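PDB 4RU4: tail spike protein gp49 from Pseudomonas phage LKA1, which probably cleaves the O-specific polysaccharide of Pseudomonas as a lyase, degrading the host cell envelope during phage entry. Local coordinates for residues S52-W57 / Q78-I83; I124-A129 / A190-T195; S157-R162 / E376-T381; S230-D235 / C251-I256. All blocks are in the same frame, centred on the assembly; numbering follows the deposited sequence. Where two conformers were deposited one is given.

Along the chain contact 1 comes first, joining the start of helix 55-65 to strands 75-79 and 82-86 near the N-terminal end. Contact 4 lies about 26 Å away, centre to centre, where strands 232-234 and 254-257 stack in successive coils of the parallel beta-helix. Contact 2 lies wholly in the Ig-like domain inserted in the chain and ties two of its loops together; contact 3, about 20 Å off between centres, joins that domain to the beta-helix. The segments of these two alternate, and contact 4 is nested within the long excursion that contact 3 closes, so contact 3 fastens the insertion to coils far on in sequence.

Contact 1: residues S52-W57 / Q78-I83; sequences SDEIDW and QINRGI
The indole of W57 and the side chain of D53 reach over the corner at N80 and R81, between strands 75-79 and 82-86, and so fix the N-terminal end of helix 55-65 to an early turn of the parallel beta-helix. Hydrogen bonds and charge gather at D53. Its OD1 accepts from three donors: NE and NH2 of R81, which grip it side-on as a salt bridge, and ND2 of N80. NH2 uses the syn lone pair of OD1, whereas NE and ND2 come from above the carboxylate plane; OD2 turns to the backbone N of V49 and A50. The other amide atom of N80, OD1, takes the N-H of E54 at 2.9 Å in an almost straight bond (177°), E54 being the N-cap residue. Farther along, D56 OD2 accepts the backbone N of Q78 at 2.9 Å, while D56 OD1 is held by V23 and G24. Apolar contact centres on W57. Chi1 (167°) sets W57 CG anti to the backbone N, beside the carbonyl carbon. I79 CG2 packs on W57 CB at 3.7 Å, and R81 CB lies over one face of the indole, 3.7 Å from the centroid of its five-membered ring, a CH-pi contact. At the indole edge W57 NE1 donates to G82 O at 2.9 Å, the acceptor close to the ring plane but the donor well above the plane of the carbonyl.

Contact 2: residues I124-A129 / A190-T195; sequences ISSVSA and AYDGAT
V127 and Y191 pair through their backbones in both directions. V127 N donates to Y191 O and Y191 N returns a bond to V127 O, each 2.9 Å long, which makes a single antiparallel bridge of the hydrogen-bonded type. Two CA-H...O contacts flank it, S126 CA to Y191 O and A190 CA to V127 O at 3.3 Å. A third hydrogen bond brings in a side chain: S126 OG accepts from G193 N at 2.8 Å in a nearly straight line (177°). With chi1 at -61°, OG sits beside its own backbone N and anti to the carbonyl carbon, where it meets the amide of G193. The bridge joins two loops of the Ig-like domain, one leading from strand 113-120 to strand 133-135, the other from strand 180-183 to strand 197-202. Beyond the bridge the second loop bends back on itself: D192 OD1 accepts from A194 N in an Asx turn, and D192 O takes both the N and the OG1 of T195. Apolar contact is slight. The side chains of V127 and Y191 lie side by side and point the same way, V127 CG1 meeting the tyrosine ring at its edge, 4.0 Å from CD2; the phenol OH bonds to E169. G193 brings CA to 3.2 Å from I124 O, and a water accepts from I124 N and lies 2.8 Å from G193 O.

Contact 3: residues S157-R162 / E376-T381; sequences SFSGFR and EILGGT
E376 and F161 bury the most surface here, with L378 close behind. The F161 ring lies flat over the backbone of E376, whose CA stands 3.3 Å from the ring centroid and only 4° off its normal, a CH-pi contact centred on the face. The two side chains slide past each other in opposite directions, with E376 CB against F161 CG, while at the edge of the ring, near its plane, F161 CE2 comes to 3.1 Å from I377 O. The glutamate chain is extended beyond CG (chi2 -172°), which carries its carboxylate out toward R162. There R162 NE donates to the syn lone pair of E376 OE2 at 2.7 Å, a salt bridge in which the guanidinium and carboxylate planes stand nearly perpendicular; a weak bond from NH2 reaches the same oxygen. E376 OE1 is taken by Y165 OH and the backbone N of G333. Water reinforces the join: one molecule accepts from S159 OG and donates to E376 O, another donates to both F161 O and E376 OE2. L378 packs on F158 and S159, its CD2 over a face of the F158 ring and 3.7 Å from F158 CZ, its CD1 against S159 CB. The loop between strands 147-151 and 168-177 of the Ig-like domain is thereby docked on the bend of the beta-helix where strand 372-377 gives way to strand 380-385.

Contact 4: residues S230-D235 / C251-I256; sequences SPRVDD and CYDAKI. With EDO (1,2-ethanediol), chain S.
Strands 232-234 and 254-257 lie side by side in successive coils of the parallel beta-helix; the axes of 232-234 and 254-256 come within 4.9 Å, 4° from parallel. K255 N donates to P231 O and V233 N to K255 O, and before the strands S230 N bonds to Y252 O at 2.7 Å. On the face carrying V233 and I256 the two side chains lie side by side, pointing the same way, with V233 CG1 3.8 Å from I256 CD1; P231 CG packs on A254 CB. R232 and K255 share the other face. The R232 chain bends at chi2 (-68°), which folds CD back; the guanidinium lies over K255, whose CD is above its centre, and meets D253 end-on: NH2 donates to OD2 at 2.8 Å and NH1 to the backbone O of D253. NH1 also bonds to P231 O, approaching from the face opposite to K255 N. The D253 carboxylate has further donors, S230 OG on the anti lone pair of OD2 and K255 NZ at 3.0 Å from OD1. N260 of the second subunit adds weak bonds to R232, S230 and D253. D235 OD1 accepts from O2 of a 1,2-ethanediol, probably from the crystallisation liquor, at 2.7 Å. Although R232 NH2 and K255 NZ approach to 3.7 Å, each meets its own oxygen of D253, whose negative charge probably offsets the repulsion between the two cations.

Contact 1: residues S52-W57 / Q78-I83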
loop_
_atom_site.group_PDB
_atom_site.type_symbol
_atom_site.label_atom_id
_atom_site.label_comp_id
_atom_site.label_asym_id
_atom_site.label_seq_id
_atom_site.Cartn_x
_atom_site.Cartn_y
_atom_site.Cartn_z
ATOM N N SER B 52 38.288 -35.172 13.699
ATOM C CA SER B 52 37.554 -35.285 12.441
ATOM C C SER B 52 36.691 -34.041 12.146
ATOM O O SER B 52 36.104 -33.946 11.065
ATOM C CB SER B 52 36.691 -36.543 12.469
ATOM O OG SER B 52 35.904 -36.538 13.641
ATOM N N ASP B 53 36.603 -33.106 13.099
ATOM C CA ASP B 53 35.909 -31.820 12.855
ATOM C C ASP B 53 36.579 -31.060 11.706
ATOM O O ASP B 53 37.796 -31.121 11.535
ATOM C CB ASP B 53 35.962 -30.900 14.084
ATOM C CG ASP B 53 35.061 -31.366 15.215
ATOM O OD1 ASP B 53 34.149 -32.184 14.963
ATOM O OD2 ASP B 53 35.284 -30.910 16.354
ATOM N N GLU B 54 35.794 -30.292 10.962
ATOM C CA GLU B 54 36.326 -29.491 9.865
ATOM C C GLU B 54 37.131 -28.298 10.366
ATOM O O GLU B 54 36.712 -27.587 11.285
ATOM C CB GLU B 54 35.168 -28.981 8.980
ATOM C CG GLU B 54 34.433 -30.091 8.211
ATOM C CD GLU B 54 35.227 -30.627 7.022
ATOM O OE1 GLU B 54 36.228 -29.994 6.625
ATOM O OE2 GLU B 54 34.843 -31.686 6.478
ATOM N N ILE B 55 38.284 -28.070 9.755
ATOM C CA ILE B 55 39.045 -26.861 10.019
ATOM C C ILE B 55 38.199 -25.585 9.768
ATOM O O ILE B 55 38.263 -24.643 10.556
ATOM C CB ILE B 55 40.359 -26.862 9.187
ATOM C CG1 ILE B 55 41.345 -27.890 9.780
ATOM C CG2 ILE B 55 40.973 -25.448 9.112
ATOM C CD1 ILE B 55 42.485 -28.337 8.824
ATOM N N ASP B 56 37.382 -25.572 8.708
ATOM C CA ASP B 56 36.566 -24.386 8.416
ATOM C C ASP B 56 35.603 -24.106 9.555
ATOM O O ASP B 56 35.381 -22.950 9.921
ATOM C CB ASP B 56 35.761 -24.548 7.120
ATOM C CG ASP B 56 36.636 -24.521 5.864
ATOM O OD1 ASP B 56 37.713 -23.884 5.882
ATOM O OD2 ASP B 56 36.234 -25.150 4.859
ATOM N N TRP B 57 35.023 -25.166 10.115
ATOM C CA TRP B 57 34.112 -24.971 11.235
ATOM C C TRP B 57 34.865 -24.444 12.460
ATOM O O TRP B 57 34.448 -23.456 13.102
ATOM C CB TRP B 57 33.352 -26.261 11.597
ATOM C CG TRP B 57 32.676 -26.066 12.952
ATOM C CD1 TRP B 57 31.465 -25.466 13.189
ATOM C CD2 TRP B 57 33.210 -26.418 14.237
ATOM N NE1 TRP B 57 31.201 -25.442 14.537
ATOM C CE2 TRP B 57 32.261 -26.012 15.206
ATOM C CE3 TRP B 57 34.391 -27.034 14.659
ATOM C CZ2 TRP B 57 32.463 -26.201 16.552
ATOM C CZ3 TRP B 57 34.594 -27.235 16.016
ATOM C CH2 TRP B 57 33.631 -26.823 16.944
ATOM N N GLN B 78 33.404 -25.572 4.701
ATOM C CA GLN B 78 32.771 -26.839 5.031
ATOM C C GLN B 78 32.673 -26.975 6.535
ATOM O O GLN B 78 33.695 -26.923 7.235
ATOM C CB GLN B 78 33.586 -28.013 4.463
ATOM C CG GLN B 78 34.023 -27.788 2.999
ATOM C CD GLN B 78 32.824 -27.672 2.072
ATOM O OE1 GLN B 78 32.057 -28.632 1.913
ATOM N NE2 GLN B 78 32.616 -26.468 1.505
ATOM N N ILE B 79 31.453 -27.158 7.039
ATOM C CA ILE B 79 31.266 -27.274 8.479
ATOM C C ILE B 79 30.493 -28.538 8.841
ATOM O O ILE B 79 29.582 -28.949 8.129
ATOM C CB ILE B 79 30.585 -26.021 9.076
ATOM C CG1 ILE B 79 29.150 -25.877 8.542
ATOM C CG2 ILE B 79 31.439 -24.779 8.782
ATOM C CD1 ILE B 79 28.261 -24.879 9.302
ATOM N N ASN B 80 30.874 -29.179 9.938
ATOM C CA ASN B 80 30.190 -30.401 10.323
ATOM C C ASN B 80 29.414 -30.185 11.616
ATOM O O ASN B 80 28.831 -31.125 12.156
ATOM C CB ASN B 80 31.207 -31.526 10.524
ATOM C CG ASN B 80 32.177 -31.218 11.627
ATOM O OD1 ASN B 80 32.978 -30.289 11.513
ATOM N ND2 ASN B 80 32.107 -31.979 12.715
ATOM N N ARG B 81 29.411 -28.953 12.107
ATOM C CA ARG B 81 28.675 -28.615 13.337
ATOM C C ARG B 81 28.105 -27.239 13.159
ATOM O O ARG B 81 28.624 -26.450 12.369
ATOM C CB ARG B 81 29.619 -28.536 14.555
ATOM C CG ARG B 81 30.259 -29.839 14.950
ATOM C CD ARG B 81 31.040 -29.765 16.280
ATOM N NE ARG B 81 31.803 -30.994 16.382
ATOM C CZ ARG B 81 31.314 -32.130 16.861
ATOM N NH1 ARG B 81 30.080 -32.174 17.356
ATOM N NH2 ARG B 81 32.070 -33.221 16.880
ATOM N N GLY B 82 27.083 -26.910 13.948
ATOM C CA GLY B 82 26.528 -25.582 13.867
ATOM C C GLY B 82 27.529 -24.525 14.313
ATOM O O GLY B 82 28.404 -24.785 15.134
ATOM N N ILE B 83 27.388 -23.325 13.764
ATOM C CA ILE B 83 28.107 -22.158 14.255
ATOM C C ILE B 83 27.167 -21.405 15.204
ATOM O O ILE B 83 26.142 -20.872 14.777
ATOM C CB ILE B 83 28.513 -21.242 13.088
ATOM C CG1 ILE B 83 29.337 -22.038 12.059
ATOM C CG2 ILE B 83 29.236 -19.982 13.615
ATOM C CD1 ILE B 83 29.520 -21.322 10.723
#

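Contact 2: residues I124-A129 / A190-T195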
loop_
_atom_site.group_PDB
_atom_site.type_symbol
_atom_site.label_atom_id
_atom_site.label_comp_id
_atom_site.label_asym_id
_atom_site.label_seq_id
_atom_site.Cartn_x
_atom_site.Cartn_y
_atom_site.Cartn_z
ATOM N N ILE B 124 4.241 -8.705 38.860
ATOM C CA ILE B 124 3.517 -7.453 38.709
ATOM C C ILE B 124 2.080 -7.558 39.245
ATOM O O ILE B 124 1.539 -8.662 39.348
ATOM C CB ILE B 124 3.478 -7.010 37.217
ATOM C CG1 ILE B 124 2.714 -8.029 36.355
ATOM C CG2 ILE B 124 4.908 -6.826 36.664
ATOM C CD1 ILE B 124 2.382 -7.486 34.915
ATOM N N SER B 125 1.480 -6.406 39.588
ATOM C CA SER B 125 0.052 -6.323 39.892
ATOM C C SER B 125 -0.743 -6.593 38.627
ATOM O O SER B 125 -0.245 -6.383 37.522
ATOM C CB SER B 125 -0.332 -4.910 40.326
ATOM O OG SER B 125 0.402 -4.509 41.440
ATOM N N SER B 126 -1.993 -7.011 38.792
ATOM C CA SER B 126 -2.931 -7.101 37.671
ATOM C C SER B 126 -3.020 -5.789 36.891
ATOM O O SER B 126 -2.952 -4.699 37.466
ATOM C CB SER B 126 -4.306 -7.532 38.203
ATOM O OG SER B 126 -4.180 -8.810 38.802
ATOM N N VAL B 127 -3.171 -5.892 35.575
ATOM C CA VAL B 127 -3.169 -4.726 34.714
ATOM C C VAL B 127 -4.243 -4.892 33.612
ATOM O O VAL B 127 -4.533 -6.024 33.172
ATOM C CB VAL B 127 -1.746 -4.480 34.136
ATOM C CG1 VAL B 127 -1.288 -5.664 33.252
ATOM C CG2 VAL B 127 -1.665 -3.147 33.381
ATOM N N SER B 128 -4.840 -3.776 33.197
ATOM C CA SER B 128 -5.879 -3.795 32.166
ATOM C C SER B 128 -5.299 -3.696 30.757
ATOM O O SER B 128 -4.191 -3.192 30.560
ATOM C CB SER B 128 -6.890 -2.665 32.386
ATOM O OG SER B 128 -7.577 -2.816 33.619
ATOM N N ALA B 129 -6.062 -4.169 29.775
ATOM C CA ALA B 129 -5.667 -4.003 28.387
ATOM C C ALA B 129 -5.677 -2.509 28.103
ATOM O O ALA B 129 -6.495 -1.778 28.668
ATOM C CB ALA B 129 -6.649 -4.748 27.452
ATOM N N ALA B 190 -5.148 -7.799 28.906
ATOM C CA ALA B 190 -5.184 -7.639 30.349
ATOM C C ALA B 190 -4.525 -8.863 30.956
ATOM O O ALA B 190 -4.588 -9.954 30.368
ATOM C CB ALA B 190 -6.660 -7.559 30.814
ATOM N N TYR B 191 -3.903 -8.698 32.125
ATOM C CA TYR B 191 -3.243 -9.799 32.839
ATOM C C TYR B 191 -3.581 -9.763 34.327
ATOM O O TYR B 191 -3.536 -8.689 34.954
ATOM C CB TYR B 191 -1.722 -9.734 32.666
ATOM C CG TYR B 191 -1.361 -9.764 31.204
ATOM C CD1 TYR B 191 -1.401 -10.956 30.493
ATOM C CD2 TYR B 191 -1.063 -8.588 30.525
ATOM C CE1 TYR B 191 -1.118 -10.987 29.142
ATOM C CE2 TYR B 191 -0.797 -8.598 29.160
ATOM C CZ TYR B 191 -0.822 -9.803 28.469
ATOM O OH TYR B 191 -0.561 -9.814 27.106
ATOM N N ASP B 192 -3.913 -10.940 34.862
ATOM C CA ASP B 192 -4.050 -11.191 36.300
ATOM C C ASP B 192 -2.630 -11.352 36.832
ATOM O O ASP B 192 -1.895 -12.241 36.381
ATOM C CB ASP B 192 -4.835 -12.492 36.500
ATOM C CG ASP B 192 -5.073 -12.844 37.975
ATOM O OD1 ASP B 192 -4.350 -12.346 38.866
ATOM O OD2 ASP B 192 -6.001 -13.646 38.232
ATOM N N GLY B 193 -2.247 -10.490 37.775
ATOM C CA GLY B 193 -0.880 -10.446 38.252
ATOM C C GLY B 193 -0.445 -11.785 38.815
ATOM O O GLY B 193 0.740 -12.131 38.782
ATOM N N ALA B 194 -1.408 -12.549 39.323
ATOM C CA ALA B 194 -1.101 -13.828 39.941
ATOM C C ALA B 194 -0.847 -14.926 38.927
ATOM O O ALA B 194 -0.475 -16.043 39.300
ATOM C CB ALA B 194 -2.225 -14.248 40.895
ATOM N N THR B 195 -1.061 -14.638 37.651
ATOM C CA THR B 195 -0.925 -15.680 36.636
ATOM C C THR B 195 0.230 -15.492 35.642
ATOM O O THR B 195 0.412 -16.332 34.747
ATOM C CB THR B 195 -2.191 -15.778 35.809
ATOM O OG1 THR B 195 -2.352 -14.550 35.086
ATOM C CG2 THR B 195 -3.383 -15.974 36.705
HETATM O O HOH W 1 3.295 -11.291 38.006
#

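Contact 3: residues S157-R162 / E376-T381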
loop_
_atom_site.group_PDB
_atom_site.type_symbol
_atom_site.label_atom_id
_atom_site.label_comp_id
_atom_site.label_asym_id
_atom_site.label_seq_id
_atom_site.Cartn_x
_atom_site.Cartn_y
_atom_site.Cartn_z
ATOM N N SER B 157 -3.858 -19.870 27.224
ATOM C CA SER B 157 -4.250 -18.609 27.836
ATOM C C SER B 157 -4.534 -17.482 26.798
ATOM O O SER B 157 -5.263 -16.539 27.103
ATOM C CB SER B 157 -3.281 -18.182 28.943
ATOM O OG SER B 157 -1.915 -18.240 28.541
ATOM N N PHE B 158 -4.005 -17.589 25.577
ATOM C CA PHE B 158 -4.436 -16.653 24.525
ATOM C C PHE B 158 -5.598 -17.239 23.659
ATOM O O PHE B 158 -6.613 -16.578 23.397
ATOM C CB PHE B 158 -3.256 -16.268 23.612
ATOM C CG PHE B 158 -3.665 -15.428 22.400
ATOM C CD1 PHE B 158 -3.935 -14.072 22.538
ATOM C CD2 PHE B 158 -3.778 -16.003 21.142
ATOM C CE1 PHE B 158 -4.325 -13.286 21.413
ATOM C CE2 PHE B 158 -4.171 -15.242 20.029
ATOM C CZ PHE B 158 -4.433 -13.885 20.170
ATOM N N SER B 159 -5.413 -18.461 23.186
ATOM C CA SER B 159 -6.427 -19.137 22.359
ATOM C C SER B 159 -6.592 -20.613 22.710
ATOM O O SER B 159 -5.605 -21.329 22.943
ATOM C CB SER B 159 -6.073 -18.993 20.872
ATOM O OG SER B 159 -6.891 -19.829 20.085
ATOM N N GLY B 160 -7.839 -21.086 22.723
ATOM C CA GLY B 160 -8.099 -22.465 23.046
ATOM C C GLY B 160 -7.799 -23.415 21.895
ATOM O O GLY B 160 -7.864 -24.630 22.077
ATOM N N PHE B 161 -7.495 -22.879 20.711
ATOM C CA PHE B 161 -7.320 -23.744 19.539
ATOM C C PHE B 161 -6.091 -24.659 19.679
ATOM O O PHE B 161 -6.086 -25.765 19.152
ATOM C CB PHE B 161 -7.263 -22.921 18.241
ATOM C CG PHE B 161 -8.631 -22.500 17.711
ATOM C CD1 PHE B 161 -9.413 -23.398 16.984
ATOM C CD2 PHE B 161 -9.121 -21.219 17.930
ATOM C CE1 PHE B 161 -10.651 -23.023 16.482
ATOM C CE2 PHE B 161 -10.384 -20.819 17.416
ATOM C CZ PHE B 161 -11.141 -21.737 16.702
ATOM N N ARG B 162 -5.056 -24.191 20.369
ATOM C CA ARG B 162 -3.873 -25.020 20.666
ATOM C C ARG B 162 -3.366 -24.727 22.043
ATOM O O ARG B 162 -3.407 -23.594 22.491
ATOM C CB ARG B 162 -2.702 -24.766 19.675
ATOM C CG ARG B 162 -3.087 -25.080 18.236
ATOM C CD ARG B 162 -1.927 -25.538 17.354
ATOM N NE ARG B 162 -2.234 -25.303 15.945
ATOM C CZ ARG B 162 -1.511 -25.771 14.917
ATOM N NH1 ARG B 162 -0.459 -26.562 15.128
ATOM N NH2 ARG B 162 -1.843 -25.451 13.668
ATOM N N GLU B 376 -8.702 -21.534 13.194
ATOM C CA GLU B 376 -8.265 -21.067 14.506
ATOM C C GLU B 376 -8.603 -19.593 14.700
ATOM O O GLU B 376 -7.761 -18.784 15.149
ATOM C CB GLU B 376 -6.748 -21.340 14.701
ATOM C CG GLU B 376 -6.369 -22.817 14.481
ATOM C CD GLU B 376 -4.914 -23.174 14.862
ATOM O OE1 GLU B 376 -4.033 -22.277 14.866
ATOM O OE2 GLU B 376 -4.640 -24.377 15.114
ATOM N N ILE B 377 -9.841 -19.243 14.342
ATOM C CA ILE B 377 -10.323 -17.869 14.463
ATOM C C ILE B 377 -10.709 -17.592 15.920
ATOM O O ILE B 377 -11.696 -18.134 16.428
ATOM C CB ILE B 377 -11.524 -17.593 13.506
ATOM C CG1 ILE B 377 -11.061 -17.706 12.037
ATOM C CG2 ILE B 377 -12.142 -16.226 13.784
ATOM C CD1 ILE B 377 -10.026 -16.634 11.609
ATOM N N LEU B 378 -9.923 -16.755 16.595
ATOM C CA LEU B 378 -10.253 -16.342 17.958
ATOM C C LEU B 378 -11.416 -15.332 17.927
ATOM O O LEU B 378 -12.333 -15.352 18.773
ATOM C CB LEU B 378 -9.031 -15.712 18.656
ATOM C CG LEU B 378 -9.241 -15.317 20.123
ATOM C CD1 LEU B 378 -9.401 -16.557 21.009
ATOM C CD2 LEU B 378 -8.103 -14.430 20.659
ATOM N N GLY B 379 -11.376 -14.465 16.925
ATOM C CA GLY B 379 -12.294 -13.348 16.835
ATOM C C GLY B 379 -11.582 -12.083 16.400
ATOM O O GLY B 379 -10.365 -12.069 16.163
ATOM N N GLY B 380 -12.350 -11.011 16.246
ATOM C CA GLY B 380 -11.791 -9.754 15.768
ATOM C C GLY B 380 -12.063 -9.541 14.289
ATOM O O GLY B 380 -13.056 -10.015 13.752
ATOM N N THR B 381 -11.183 -8.811 13.618
ATOM C CA THR B 381 -11.491 -8.365 12.271
ATOM C C THR B 381 -10.509 -8.973 11.284
ATOM O O THR B 381 -9.294 -8.978 11.519
ATOM C CB THR B 381 -11.419 -6.821 12.233
ATOM O OG1 THR B 381 -12.422 -6.296 13.110
ATOM C CG2 THR B 381 -11.629 -6.268 10.820
HETATM O O HOH W 2 -6.787 -18.676 17.668
HETATM O O HOH W 3 -6.364 -26.232 16.512
#

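Contact 4: residues S230-D235 / C251-I256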
loop_
_atom_site.group_PDB
_atom_site.type_symbol
_atom_site.label_atom_id
_atom_site.label_comp_id
_atom_site.label_asym_id
_atom_site.label_seq_id
_atom_site.Cartn_x
_atom_site.Cartn_y
_atom_site.Cartn_z
ATOM N N SER B 230 15.895 -6.722 18.356
ATOM C CA SER B 230 16.276 -6.142 17.064
ATOM C C SER B 230 17.396 -6.868 16.300
ATOM O O SER B 230 18.335 -6.221 15.782
ATOM C CB SER B 230 16.596 -4.658 17.203
ATOM O OG SER B 230 15.453 -3.969 17.697
ATOM N N PRO B 231 17.285 -8.204 16.192
ATOM C CA PRO B 231 18.269 -8.837 15.305
ATOM C C PRO B 231 18.009 -8.436 13.861
ATOM O O PRO B 231 16.877 -8.090 13.487
ATOM C CB PRO B 231 18.013 -10.334 15.503
ATOM C CG PRO B 231 16.528 -10.413 15.844
ATOM C CD PRO B 231 16.240 -9.144 16.647
ATOM N N ARG B 232 19.064 -8.496 13.046
ATOM C CA ARG B 232 19.009 -8.047 11.658
ATOM C C ARG B 232 19.552 -9.127 10.747
ATOM O O ARG B 232 20.633 -9.679 11.005
ATOM C CB ARG B 232 19.859 -6.778 11.510
ATOM C CG ARG B 232 19.296 -5.569 12.278
ATOM C CD ARG B 232 18.006 -5.126 11.626
ATOM N NE ARG B 232 17.343 -3.991 12.273
ATOM C CZ ARG B 232 16.358 -4.108 13.169
ATOM N NH1 ARG B 232 15.968 -5.321 13.577
ATOM N NH2 ARG B 232 15.795 -3.008 13.685
ATOM N N VAL B 233 18.796 -9.482 9.708
ATOM C CA VAL B 233 19.290 -10.403 8.664
ATOM C C VAL B 233 19.059 -9.689 7.335
ATOM O O VAL B 233 17.932 -9.248 7.055
ATOM C CB VAL B 233 18.533 -11.748 8.673
ATOM C CG1 VAL B 233 19.046 -12.678 7.541
ATOM C CG2 VAL B 233 18.661 -12.442 10.042
ATOM N N ASP B 234 20.108 -9.511 6.532
ATOM C CA ASP B 234 19.967 -8.690 5.333
ATOM C C ASP B 234 20.818 -9.277 4.219
ATOM O O ASP B 234 21.937 -9.743 4.471
ATOM C CB ASP B 234 20.398 -7.247 5.620
ATOM C CG ASP B 234 20.316 -6.358 4.386
ATOM O OD1 ASP B 234 19.238 -6.296 3.749
ATOM O OD2 ASP B 234 21.344 -5.746 4.030
ATOM N N ASP B 235 20.262 -9.304 3.013
ATOM C CA ASP B 235 21.023 -9.695 1.836
ATOM C C ASP B 235 21.584 -11.120 2.003
ATOM O O ASP B 235 22.727 -11.380 1.657
ATOM C CB ASP B 235 22.140 -8.649 1.624
ATOM C CG ASP B 235 22.890 -8.828 0.324
ATOM O OD1 ASP B 235 22.273 -9.294 -0.661
ATOM O OD2 ASP B 235 24.105 -8.488 0.291
ATOM N N CYS B 251 11.724 -13.083 19.432
ATOM C CA CYS B 251 12.496 -11.891 19.132
ATOM C C CYS B 251 11.585 -10.683 19.098
ATOM O O CYS B 251 10.434 -10.774 18.681
ATOM C CB CYS B 251 13.203 -11.993 17.772
ATOM S SG CYS B 251 14.524 -13.232 17.756
ATOM N N TYR B 252 12.140 -9.553 19.484
ATOM C CA TYR B 252 11.446 -8.266 19.431
ATOM C C TYR B 252 12.060 -7.504 18.277
ATOM O O TYR B 252 13.286 -7.333 18.250
ATOM C CB TYR B 252 11.704 -7.500 20.720
ATOM C CG TYR B 252 10.898 -6.221 20.855
ATOM C CD1 TYR B 252 9.513 -6.266 20.954
ATOM C CD2 TYR B 252 11.529 -4.975 20.881
ATOM C CE1 TYR B 252 8.765 -5.091 21.090
ATOM C CE2 TYR B 252 10.802 -3.803 21.025
ATOM C CZ TYR B 252 9.412 -3.867 21.133
ATOM O OH TYR B 252 8.681 -2.696 21.261
ATOM N N ASP B 253 11.233 -7.089 17.312
ATOM C CA ASP B 253 11.697 -6.288 16.173
ATOM C C ASP B 253 12.750 -7.031 15.325
ATOM O O ASP B 253 13.745 -6.441 14.881
ATOM C CB ASP B 253 12.234 -4.917 16.647
ATOM C CG ASP B 253 12.738 -4.040 15.487
ATOM O OD1 ASP B 253 12.054 -4.004 14.453
ATOM O OD2 ASP B 253 13.826 -3.408 15.604
ATOM N N ALA B 254 12.545 -8.328 15.112
ATOM C CA ALA B 254 13.394 -9.058 14.175
ATOM C C ALA B 254 13.078 -8.566 12.769
ATOM O O ALA B 254 11.913 -8.517 12.383
ATOM C CB ALA B 254 13.127 -10.546 14.271
ATOM N N LYS B 255 14.104 -8.213 11.990
ATOM C CA LYS B 255 13.861 -7.838 10.598
ATOM C C LYS B 255 14.734 -8.659 9.652
ATOM O O LYS B 255 15.957 -8.694 9.814
ATOM C CB LYS B 255 14.121 -6.349 10.380
ATOM C CG LYS B 255 13.061 -5.427 11.014
ATOM C CD LYS B 255 13.253 -3.969 10.590
ATOM C CE LYS B 255 12.082 -3.122 11.057
ATOM N NZ LYS B 255 12.494 -2.186 12.109
ATOM N N ILE B 256 14.108 -9.299 8.664
ATOM C CA ILE B 256 14.862 -9.906 7.571
ATOM C C ILE B 256 14.517 -9.162 6.290
ATOM O O ILE B 256 13.332 -8.994 5.966
ATOM C CB ILE B 256 14.611 -11.397 7.406
ATOM C CG1 ILE B 256 15.365 -11.928 6.166
ATOM C CG2 ILE B 256 13.098 -11.730 7.277
ATOM C CD1 ILE B 256 15.571 -13.446 6.213
HETATM C C1 EDO S . 19.452 -12.338 -1.734
HETATM O O1 EDO S . 18.723 -11.215 -2.235
HETATM C C2 EDO S . 20.810 -12.400 -2.403
HETATM O O2 EDO S . 21.363 -11.093 -2.386
HETATM O O HOH W 4 14.823 -0.649 11.522
#